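Side-chain contact in transcriptional regulatory protein RcsB (Escherichia coli, PDB 5I4C), which acts, through this receiver domain and a DNA-binding domain, as the response regulator of the Rcs phosphorelay, controlling genes for capsule synthesis, biofilm formation and cell division: residues Gly18-Lys21 with Ser22-Ile26. Numbering follows the deposited sequence.
Sequences GIRK and SLEQI
K21 and E24 pair near the C-terminal end of helix 13-23, the first helix of the CheY-like receiver fold and the crossover between parallel strands 4-9 and 29-35. The two side chains extend in the same direction from positions three residues apart, and their ends meet in a salt bridge of 3.1 Å from K21 NZ to E24 OE1. The ammonium comes to the syn side of that oxygen, 23° out of the carboxylate plane. A long, flexible lysine suits the place: bends about CB-CG and CG-CD shorten the chain and bring NZ to the carboxylate, which E24 holds out on a chain extended beyond CG. K21 also packs on F17 of the second subunit.

The other carboxylate oxygen, E24 OE2, rests on the aliphatic part of R20, 3.3 Å from R20 CG. The two planar ends are turned 53° apart, and the guanidinium reaches elsewhere, its NE forming a salt bridge with E34 on strand 29-35.

The opposite character marks the inner side, where branched aliphatic residues fill the core. I19 and L23, one turn apart, stand next to each other on the buried face, with L23 also touching V6, V29 and V31 of the sheet and L120 of helix 112-124. Beside them S22 is small enough to sit close to P117, and its buried hydroxyl is satisfied by P113 O. Amides of S22, L23 and E24 continue the i to i+4 bonding into a type I turn, L23 to I26, that overlaps the final bonds. I19 CG2, anti to its own backbone N, meets L23 CD1 at 3.7 Å.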
loop_
_atom_site.group_PDB
_atom_site.type_symbol
_atom_site.label_atom_id
_atom_site.label_comp_id
_atom_site.label_asym_id
_atom_site.label_seq_id
_atom_site.Cartn_x
_atom_site.Cartn_y
_atom_site.Cartn_z
ATOM N N GLY A 18 -4.389 4.088 1.639
ATOM C CA GLY A 18 -3.787 4.255 2.995
ATOM C C GLY A 18 -3.589 5.722 3.330
ATOM O O GLY A 18 -3.952 6.181 4.401
ATOM N N ILE A 19 -3.034 6.457 2.360
ATOM C CA ILE A 19 -2.838 7.875 2.502
ATOM C C ILE A 19 -4.178 8.604 2.724
ATOM O O ILE A 19 -4.302 9.399 3.645
ATOM C CB ILE A 19 -2.040 8.454 1.314
ATOM C CG1 ILE A 19 -0.620 7.869 1.377
ATOM C CG2 ILE A 19 -2.006 9.976 1.442
ATOM C CD1 ILE A 19 0.317 8.270 0.251
ATOM N N ARG A 20 -5.188 8.293 1.931
ATOM C CA ARG A 20 -6.503 8.963 2.115
ATOM C C ARG A 20 -7.088 8.673 3.532
ATOM O O ARG A 20 -7.610 9.591 4.175
ATOM C CB ARG A 20 -7.445 8.562 0.974
ATOM C CG ARG A 20 -8.869 9.037 1.056
ATOM C CD ARG A 20 -9.765 8.148 0.139
ATOM N NE ARG A 20 -9.028 7.782 -1.069
ATOM C CZ ARG A 20 -9.086 6.582 -1.676
ATOM N NH1 ARG A 20 -9.904 5.595 -1.236
ATOM N NH2 ARG A 20 -8.272 6.334 -2.727
ATOM N N LYS A 21 -6.974 7.430 4.004
ATOM C CA LYS A 21 -7.451 7.028 5.289
ATOM C C LYS A 21 -6.735 7.779 6.394
ATOM O O LYS A 21 -7.342 8.244 7.334
ATOM C CB LYS A 21 -7.237 5.541 5.492
ATOM C CG LYS A 21 -8.153 4.591 4.755
ATOM C CD LYS A 21 -9.650 4.865 4.986
ATOM C CE LYS A 21 -10.185 5.714 3.830
ATOM N NZ LYS A 21 -11.672 5.669 3.833
ATOM N N SER A 22 -5.454 7.993 6.241
ATOM C CA SER A 22 -4.706 8.712 7.230
ATOM C C SER A 22 -5.095 10.217 7.221
ATOM O O SER A 22 -5.342 10.855 8.273
ATOM C CB SER A 22 -3.206 8.524 6.999
ATOM O OG SER A 22 -2.585 9.557 7.773
ATOM N N LEU A 23 -5.151 10.793 6.046
ATOM C CA LEU A 23 -5.435 12.205 5.937
ATOM C C LEU A 23 -6.884 12.572 6.298
ATOM O O LEU A 23 -7.174 13.699 6.755
ATOM C CB LEU A 23 -5.090 12.683 4.525
ATOM C CG LEU A 23 -3.577 12.556 4.202
ATOM C CD1 LEU A 23 -3.264 13.190 2.849
ATOM C CD2 LEU A 23 -2.789 13.239 5.265
ATOM N N GLU A 24 -7.777 11.604 6.139
ATOM C CA GLU A 24 -9.174 11.791 6.597
ATOM C C GLU A 24 -9.245 11.969 8.093
ATOM O O GLU A 24 -10.251 12.447 8.557
ATOM C CB GLU A 24 -10.119 10.637 6.142
ATOM C CG GLU A 24 -10.548 10.859 4.682
ATOM C CD GLU A 24 -11.239 9.673 3.987
ATOM O OE1 GLU A 24 -11.494 8.636 4.651
ATOM O OE2 GLU A 24 -11.550 9.800 2.747
ATOM N N GLN A 25 -8.237 11.551 8.845
ATOM C CA GLN A 25 -8.179 11.873 10.272
ATOM C C GLN A 25 -7.729 13.326 10.596
ATOM O O GLN A 25 -7.875 13.765 11.705
ATOM C CB GLN A 25 -7.303 10.837 10.981
ATOM C CG GLN A 25 -7.789 9.403 10.851
ATOM C CD GLN A 25 -9.191 9.215 11.456
ATOM O OE1 GLN A 25 -9.379 9.153 12.686
ATOM N NE2 GLN A 25 -10.192 9.165 10.582
ATOM N N ILE A 26 -7.268 14.100 9.617
ATOM C CA ILE A 26 -6.723 15.431 9.835
ATOM C C ILE A 26 -7.660 16.456 9.280
ATOM O O ILE A 26 -7.819 16.592 8.067
ATOM C CB ILE A 26 -5.393 15.561 9.140
ATOM C CG1 ILE A 26 -4.494 14.462 9.708
ATOM C CG2 ILE A 26 -4.825 16.974 9.318
ATOM C CD1 ILE A 26 -3.244 14.365 8.904
#